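NF-kappa-B inhibitor beta (Mus musculus, PDB 1OY3) inhibits the transcription factor NF-kappa-B by binding it and trapping it in the cytoplasm. Local coordinates at residues K169-V174 and L208-K213; G230-R235 and I239-L244. All coordinates share one frame; numbering follows the deposited sequence.

Contact 1 (K169-V174 and L208-K213); sequences KDAEMV and LELLLK
Leu210 reaches helix 171-180 because its CG lies beside the backbone N (chi1 -77°) and CD1 then continues the chain outward, anti to CA (chi2 178°). The extended branch places its CD1 methyl alongside the first turn of the opposing helix, 3.8 Å from Ala171 CB. The same methyl lies 3.4 Å from Ala171 O, so it meets backbone as well as side chain. Alanine suits this place: its single methyl keeps the turn slim, and the leucine can come close to the main chain. One turn further on, Val174 CB stands 4.3 Å from Leu210 CD1. With CG1 anti to its own backbone N (chi1 171°), Val174 also brings that methyl to 4.3 Å from Leu211 CD2. A branched valine thus serves two leucines with a short side chain. Leu211 packs in addition on Pro195 and Leu196 of helix 195-201, while Met173 turns to His91 and Ala94 of helix 91-97. Asp170, just before the helix, is the N-cap; its carboxylate accepts from Met173 N, although the position of OD2 is less certain. Helices of the fourth and fifth ankyrin repeats are joined here. No hydrogen bond crosses between the segments, so their mutual contact rests on van der Waals packing and the partial burial of methyl groups, without a directional bond to fix it.

Contact 2 (G230-R235 and I239-L244); sequences GSALLR and ILARLL
Ala232 and Ala241 face each other inside the helix-turn-helix of the sixth ankyrin repeat, where helix 228-233 and helix 238-246 pack against one another across a short connection. Their CA atoms are 5.5 Å apart, a close approach that small side chains permit. Gly230, at the start of the segment, is buried in its helix, and its N bonds to Thr227 OG1. Ser231 packs on Val200 of helix 195-201. Ala232 comes next and is the centre of the contact. Its CB points at the second helix and touches three residues there: Leu244 CD1 at 3.8 Å, the backbone N of Ala241 at 4.1 Å and Leu240 CB at 4.2 Å. In Leu244, CG anti to the carbonyl carbon (chi1 -74°) and CD1 roughly anti to CA (chi2 157°) together bring CD1 to the first helix; the same side chain also covers Pro228 and Leu229. An alanine fits between these neighbours, its one methyl meeting all three while the backbones stay close. Leu233 starts out away from the second helix, yet its CD2 methyl reaches to 4.4 Å from Ala241 CB, at the more exposed margin of the contact, where Pro252 also lies against it. Leu234 turns elsewhere, to Arg226 and to an apolar side chain of another protein chain. Arg235 ends the segment with CB aimed at the second helix, but its long chain bends away. Its guanidinium comes back to Ser231, where NE and NH2 both make weak hydrogen bonds to OG, that from Arg235 NH2 to Ser231 OG being 3.3 Å long.

Overall arrangement
The two contacts show both kinds of packing that build the ankyrin stack: contact 1 joins helices of successive repeats, ANK 4 and ANK 5, whereas contact 2 closes the helix pair within ANK 6. Their centres lie about 15 Å apart, and helix 205-213 couples them. While Leu210 and Leu211 serve contact 1, Leu208 and Leu212 of the same helix turn to the sixth repeat. Leu208 CD2 meets Leu240 CD2 at 3.3 Å, an unusually tight approach for two methyls, and Leu243 CD2 at 3.9 Å. Leu212 CD1 approaches Leu244 N to 4.0 Å. Another protein chain reaches Leu234 and Arg235 beside contact 2, but no other protein chain of the assembly touches the segments of contact 1.

Contact 1 (K169-V174 and L208-K213)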
ATOM      1  N   LYS C 169      -6.287   9.387  -7.308  1.00 20.09           N
ATOM      2  CA  LYS C 169      -7.099  10.185  -8.228  1.00 21.71           C
ATOM      3  C   LYS C 169      -6.226  10.894  -9.260  1.00 22.76           C
ATOM      4  O   LYS C 169      -6.365  12.095  -9.490  1.00 24.10           O
ATOM      5  CB  LYS C 169      -7.898  11.230  -7.439  1.00 22.86           C
ATOM      6  CG  LYS C 169      -8.629  10.673  -6.216  1.00 25.57           C
ATOM      7  CD  LYS C 169      -9.344  11.780  -5.432  1.00 32.58           C
ATOM      8  CE  LYS C 169      -8.374  12.891  -5.029  1.00 38.77           C
ATOM      9  NZ  LYS C 169      -9.030  14.056  -4.350  1.00 41.68           N
ATOM     10  N   ASP C 170      -5.328  10.140  -9.884  1.00 20.46           N
ATOM     11  CA  ASP C 170      -4.420  10.695 -10.874  1.00 20.31           C
ATOM     12  C   ASP C 170      -4.868  10.282 -12.282  1.00 18.96           C
ATOM     13  O   ASP C 170      -4.447   9.252 -12.813  1.00 15.42           O
ATOM     14  CB  ASP C 170      -3.012  10.199 -10.567  1.00 24.70           C
ATOM     15  CG  ASP C 170      -1.960  10.875 -11.407  1.00 28.11           C
ATOM     16  OD1 ASP C 170      -0.772  10.787 -11.039  1.00 32.95           O
ATOM     17  OD2 ASP C 170      -2.320  11.484 -12.435  1.00 30.95           O
ATOM     18  N   ALA C 171      -5.731  11.101 -12.876  1.00 15.62           N
ATOM     19  CA  ALA C 171      -6.282  10.844 -14.196  1.00 16.91           C
ATOM     20  C   ALA C 171      -5.197  10.751 -15.260  1.00 16.16           C
ATOM     21  O   ALA C 171      -5.221   9.862 -16.108  1.00 14.39           O
ATOM     22  CB  ALA C 171      -7.277  11.941 -14.555  1.00 16.64           C
ATOM     23  N   GLU C 172      -4.254  11.684 -15.215  1.00 17.08           N
ATOM     24  CA  GLU C 172      -3.163  11.691 -16.166  1.00 14.88           C
ATOM     25  C   GLU C 172      -2.373  10.378 -16.081  1.00 15.14           C
ATOM     26  O   GLU C 172      -2.030   9.776 -17.110  1.00 13.56           O
ATOM     27  CB  GLU C 172      -2.239  12.874 -15.894  1.00 23.63           C
ATOM     28  CG  GLU C 172      -1.937  13.690 -17.131  1.00 33.05           C
ATOM     29  CD  GLU C 172      -1.757  12.818 -18.360  1.00 41.12           C
ATOM     30  OE1 GLU C 172      -0.840  11.970 -18.368  1.00 47.96           O
ATOM     31  OE2 GLU C 172      -2.539  12.981 -19.319  1.00 42.42           O
ATOM     32  N   MET C 173      -2.091   9.922 -14.865  1.00 13.63           N
ATOM     33  CA  MET C 173      -1.335   8.677 -14.706  1.00 16.02           C
ATOM     34  C   MET C 173      -2.161   7.476 -15.161  1.00 14.44           C
ATOM     35  O   MET C 173      -1.621   6.525 -15.726  1.00 14.95           O
ATOM     36  CB  MET C 173      -0.890   8.463 -13.255  1.00  8.12           C
ATOM     37  CG  MET C 173       0.108   7.287 -13.124  1.00 13.42           C
ATOM     38  SD  MET C 173       1.715   7.623 -13.945  1.00 16.74           S
ATOM     39  CE  MET C 173       2.513   8.555 -12.598  1.00 14.58           C
ATOM     40  N   VAL C 174      -3.467   7.526 -14.916  1.00 13.37           N
ATOM     41  CA  VAL C 174      -4.349   6.440 -15.330  1.00 16.70           C
ATOM     42  C   VAL C 174      -4.281   6.331 -16.856  1.00 17.33           C
ATOM     43  O   VAL C 174      -4.215   5.232 -17.410  1.00 18.97           O
ATOM     44  CB  VAL C 174      -5.816   6.706 -14.893  1.00 16.11           C
ATOM     45  CG1 VAL C 174      -6.762   5.675 -15.520  1.00 17.80           C
ATOM     46  CG2 VAL C 174      -5.918   6.647 -13.389  1.00 22.87           C
ATOM     47  N   LEU C 208     -13.088   7.578 -12.878  1.00 20.35           N
ATOM     48  CA  LEU C 208     -14.101   6.538 -13.042  1.00 26.41           C
ATOM     49  C   LEU C 208     -14.487   6.464 -14.516  1.00 24.83           C
ATOM     50  O   LEU C 208     -14.610   5.373 -15.095  1.00 22.28           O
ATOM     51  CB  LEU C 208     -15.335   6.869 -12.199  1.00 24.06           C
ATOM     52  CG  LEU C 208     -16.552   5.950 -12.328  1.00 27.25           C
ATOM     53  CD1 LEU C 208     -16.174   4.528 -11.918  1.00 23.80           C
ATOM     54  CD2 LEU C 208     -17.683   6.485 -11.450  1.00 22.55           C
ATOM     55  N   GLU C 209     -14.655   7.631 -15.128  1.00 25.94           N
ATOM     56  CA  GLU C 209     -15.025   7.694 -16.540  1.00 29.39           C
ATOM     57  C   GLU C 209     -13.928   7.163 -17.444  1.00 26.76           C
ATOM     58  O   GLU C 209     -14.207   6.385 -18.361  1.00 28.64           O
ATOM     59  CB  GLU C 209     -15.376   9.122 -16.951  1.00 34.02           C
ATOM     60  CG  GLU C 209     -15.678   9.254 -18.441  1.00 42.69           C
ATOM     61  CD  GLU C 209     -16.458  10.507 -18.769  1.00 47.26           C
ATOM     62  OE1 GLU C 209     -15.958  11.617 -18.484  1.00 46.08           O
ATOM     63  OE2 GLU C 209     -17.580  10.376 -19.311  1.00 54.44           O
ATOM     64  N   LEU C 210     -12.686   7.583 -17.201  1.00 24.77           N
ATOM     65  CA  LEU C 210     -11.570   7.096 -18.016  1.00 22.37           C
ATOM     66  C   LEU C 210     -11.613   5.578 -18.013  1.00 21.85           C
ATOM     67  O   LEU C 210     -11.588   4.940 -19.067  1.00 24.85           O
ATOM     68  CB  LEU C 210     -10.222   7.570 -17.455  1.00 21.07           C
ATOM     69  CG  LEU C 210      -9.823   9.024 -17.729  1.00 28.67           C
ATOM     70  CD1 LEU C 210      -8.479   9.335 -17.061  1.00 26.00           C
ATOM     71  CD2 LEU C 210      -9.744   9.256 -19.240  1.00 23.34           C
ATOM     72  N   LEU C 211     -11.688   5.000 -16.820  1.00 21.99           N
ATOM     73  CA  LEU C 211     -11.747   3.552 -16.691  1.00 20.33           C
ATOM     74  C   LEU C 211     -12.926   3.001 -17.488  1.00 22.45           C
ATOM     75  O   LEU C 211     -12.777   2.057 -18.272  1.00 21.66           O
ATOM     76  CB  LEU C 211     -11.895   3.164 -15.215  1.00 21.02           C
ATOM     77  CG  LEU C 211     -10.653   3.437 -14.361  1.00 16.64           C
ATOM     78  CD1 LEU C 211     -10.966   3.255 -12.887  1.00 17.84           C
ATOM     79  CD2 LEU C 211      -9.542   2.495 -14.809  1.00 15.48           C
ATOM     80  N   LEU C 212     -14.097   3.598 -17.291  1.00 20.00           N
ATOM     81  CA  LEU C 212     -15.299   3.134 -17.987  1.00 23.64           C
ATOM     82  C   LEU C 212     -15.172   3.160 -19.509  1.00 21.83           C
ATOM     83  O   LEU C 212     -15.393   2.145 -20.173  1.00 22.48           O
ATOM     84  CB  LEU C 212     -16.520   3.950 -17.532  1.00 18.72           C
ATOM     85  CG  LEU C 212     -17.022   3.528 -16.143  1.00 18.43           C
ATOM     86  CD1 LEU C 212     -18.093   4.497 -15.648  1.00 16.15           C
ATOM     87  CD2 LEU C 212     -17.561   2.082 -16.203  1.00  7.63           C
ATOM     88  N   LYS C 213     -14.796   4.306 -20.066  1.00 26.62           N
ATOM     89  CA  LYS C 213     -14.652   4.409 -21.510  1.00 26.45           C
ATOM     90  C   LYS C 213     -13.648   3.382 -22.033  1.00 25.72           C
ATOM     91  O   LYS C 213     -13.808   2.872 -23.145  1.00 24.17           O
ATOM     92  CB  LYS C 213     -14.232   5.829 -21.910  1.00 31.27           C
ATOM     93  CG  LYS C 213     -15.055   6.913 -21.224  1.00 35.12           C
ATOM     94  CD  LYS C 213     -15.507   8.020 -22.163  1.00 34.36           C
ATOM     95  CE  LYS C 213     -14.358   8.855 -22.699  1.00 38.84           C
ATOM     96  NZ  LYS C 213     -14.884  10.010 -23.486  1.00 33.50           N
TER

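Contact 2 (G230-R235 and I239-L244)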
ATOM      1  N   GLY C 230     -23.236  -0.265  -6.850  1.00 31.15           N
ATOM      2  CA  GLY C 230     -23.754  -0.511  -5.516  1.00 30.96           C
ATOM      3  C   GLY C 230     -22.941   0.262  -4.500  1.00 29.82           C
ATOM      4  O   GLY C 230     -23.467   0.758  -3.505  1.00 29.00           O
ATOM      5  N   SER C 231     -21.643   0.372  -4.763  1.00 30.27           N
ATOM      6  CA  SER C 231     -20.763   1.098  -3.869  1.00 30.30           C
ATOM      7  C   SER C 231     -21.014   2.587  -4.016  1.00 28.29           C
ATOM      8  O   SER C 231     -21.090   3.309  -3.024  1.00 29.28           O
ATOM      9  CB  SER C 231     -19.299   0.779  -4.188  1.00 33.90           C
ATOM     10  OG  SER C 231     -18.432   1.475  -3.309  1.00 42.58           O
ATOM     11  N   ALA C 232     -21.147   3.044  -5.261  1.00 26.59           N
ATOM     12  CA  ALA C 232     -21.382   4.459  -5.535  1.00 28.64           C
ATOM     13  C   ALA C 232     -22.679   4.980  -4.915  1.00 31.34           C
ATOM     14  O   ALA C 232     -22.769   6.156  -4.548  1.00 27.78           O
ATOM     15  CB  ALA C 232     -21.385   4.708  -7.041  1.00 21.86           C
ATOM     16  N   LEU C 233     -23.683   4.114  -4.804  1.00 32.82           N
ATOM     17  CA  LEU C 233     -24.958   4.523  -4.222  1.00 39.57           C
ATOM     18  C   LEU C 233     -24.796   4.932  -2.763  1.00 42.48           C
ATOM     19  O   LEU C 233     -25.419   5.893  -2.312  1.00 44.85           O
ATOM     20  CB  LEU C 233     -25.993   3.396  -4.332  1.00 38.60           C
ATOM     21  CG  LEU C 233     -26.584   3.133  -5.720  1.00 38.69           C
ATOM     22  CD1 LEU C 233     -27.644   2.053  -5.636  1.00 38.75           C
ATOM     23  CD2 LEU C 233     -27.184   4.409  -6.261  1.00 40.03           C
ATOM     24  N   LEU C 234     -23.955   4.205  -2.030  1.00 42.77           N
ATOM     25  CA  LEU C 234     -23.710   4.497  -0.619  1.00 43.36           C
ATOM     26  C   LEU C 234     -22.732   5.660  -0.461  1.00 44.24           C
ATOM     27  O   LEU C 234     -22.345   6.013   0.649  1.00 46.65           O
ATOM     28  CB  LEU C 234     -23.146   3.259   0.079  1.00 41.54           C
ATOM     29  CG  LEU C 234     -24.001   1.996   0.027  1.00 41.67           C
ATOM     30  CD1 LEU C 234     -23.267   0.849   0.697  1.00 43.33           C
ATOM     31  CD2 LEU C 234     -25.322   2.252   0.716  1.00 44.89           C
ATOM     32  N   ARG C 235     -22.334   6.250  -1.580  1.00 46.96           N
ATOM     33  CA  ARG C 235     -21.399   7.366  -1.569  1.00 49.42           C
ATOM     34  C   ARG C 235     -22.182   8.658  -1.804  1.00 51.77           C
ATOM     35  O   ARG C 235     -23.305   8.627  -2.309  1.00 53.98           O
ATOM     36  CB  ARG C 235     -20.347   7.175  -2.669  1.00 50.36           C
ATOM     37  CG  ARG C 235     -19.661   5.800  -2.667  1.00 51.38           C
ATOM     38  CD  ARG C 235     -18.587   5.662  -1.587  1.00 46.04           C
ATOM     39  NE  ARG C 235     -18.129   4.278  -1.458  1.00 41.41           N
ATOM     40  CZ  ARG C 235     -17.058   3.898  -0.764  1.00 40.03           C
ATOM     41  NH1 ARG C 235     -16.312   4.797  -0.131  1.00 36.25           N
ATOM     42  NH2 ARG C 235     -16.739   2.612  -0.684  1.00 36.26           N
ATOM     43  N   ILE C 239     -22.551  12.138  -9.247  1.00 41.95           N
ATOM     44  CA  ILE C 239     -21.928  11.966 -10.551  1.00 42.13           C
ATOM     45  C   ILE C 239     -21.505  10.528 -10.803  1.00 40.76           C
ATOM     46  O   ILE C 239     -21.794   9.962 -11.859  1.00 40.00           O
ATOM     47  CB  ILE C 239     -20.682  12.855 -10.692  1.00 45.47           C
ATOM     48  CG1 ILE C 239     -21.009  14.289 -10.266  1.00 47.17           C
ATOM     49  CG2 ILE C 239     -20.189  12.825 -12.133  1.00 41.73           C
ATOM     50  CD1 ILE C 239     -22.122  14.936 -11.055  1.00 51.65           C
ATOM     51  N   LEU C 240     -20.821   9.947  -9.821  1.00 40.19           N
ATOM     52  CA  LEU C 240     -20.318   8.576  -9.909  1.00 40.16           C
ATOM     53  C   LEU C 240     -21.372   7.555 -10.304  1.00 37.30           C
ATOM     54  O   LEU C 240     -21.131   6.716 -11.169  1.00 31.81           O
ATOM     55  CB  LEU C 240     -19.682   8.177  -8.576  1.00 43.44           C
ATOM     56  CG  LEU C 240     -18.496   9.050  -8.157  1.00 43.80           C
ATOM     57  CD1 LEU C 240     -18.083   8.711  -6.735  1.00 46.85           C
ATOM     58  CD2 LEU C 240     -17.340   8.834  -9.118  1.00 42.24           C
ATOM     59  N   ALA C 241     -22.537   7.627  -9.668  1.00 37.98           N
ATOM     60  CA  ALA C 241     -23.625   6.708  -9.968  1.00 37.98           C
ATOM     61  C   ALA C 241     -24.118   6.948 -11.399  1.00 39.18           C
ATOM     62  O   ALA C 241     -24.318   6.004 -12.165  1.00 34.16           O
ATOM     63  CB  ALA C 241     -24.759   6.913  -8.978  1.00 39.69           C
ATOM     64  N   ARG C 242     -24.299   8.218 -11.752  1.00 41.69           N
ATOM     65  CA  ARG C 242     -24.757   8.594 -13.086  1.00 42.83           C
ATOM     66  C   ARG C 242     -23.869   7.954 -14.147  1.00 41.86           C
ATOM     67  O   ARG C 242     -24.361   7.280 -15.055  1.00 42.53           O
ATOM     68  CB  ARG C 242     -24.727  10.116 -13.244  1.00 46.52           C
ATOM     69  CG  ARG C 242     -25.561  10.876 -12.214  1.00 53.26           C
ATOM     70  CD  ARG C 242     -25.367  12.387 -12.350  1.00 54.57           C
ATOM     71  NE  ARG C 242     -26.073  13.137 -11.315  1.00 55.74           N
ATOM     72  CZ  ARG C 242     -25.902  14.436 -11.083  1.00 57.84           C
ATOM     73  NH1 ARG C 242     -25.047  15.140 -11.812  1.00 56.75           N
ATOM     74  NH2 ARG C 242     -26.582  15.034 -10.115  1.00 60.88           N
ATOM     75  N   LEU C 243     -22.559   8.163 -14.022  1.00 41.91           N
ATOM     76  CA  LEU C 243     -21.581   7.605 -14.961  1.00 39.04           C
ATOM     77  C   LEU C 243     -21.771   6.112 -15.139  1.00 40.54           C
ATOM     78  O   LEU C 243     -22.010   5.635 -16.251  1.00 39.30           O
ATOM     79  CB  LEU C 243     -20.155   7.871 -14.469  1.00 41.11           C
ATOM     80  CG  LEU C 243     -19.527   9.236 -14.766  1.00 38.39           C
ATOM     81  CD1 LEU C 243     -20.468  10.349 -14.353  1.00 43.02           C
ATOM     82  CD2 LEU C 243     -18.193   9.347 -14.031  1.00 37.66           C
ATOM     83  N   LEU C 244     -21.651   5.375 -14.037  1.00 39.94           N
ATOM     84  CA  LEU C 244     -21.809   3.924 -14.059  1.00 38.72           C
ATOM     85  C   LEU C 244     -23.110   3.556 -14.756  1.00 40.01           C
ATOM     86  O   LEU C 244     -23.142   2.645 -15.587  1.00 37.90           O
ATOM     87  CB  LEU C 244     -21.786   3.367 -12.629  1.00 33.44           C
ATOM     88  CG  LEU C 244     -20.392   3.356 -11.992  1.00 29.62           C
ATOM     89  CD1 LEU C 244     -20.490   3.343 -10.473  1.00 26.79           C
ATOM     90  CD2 LEU C 244     -19.627   2.142 -12.504  1.00 27.69           C
TER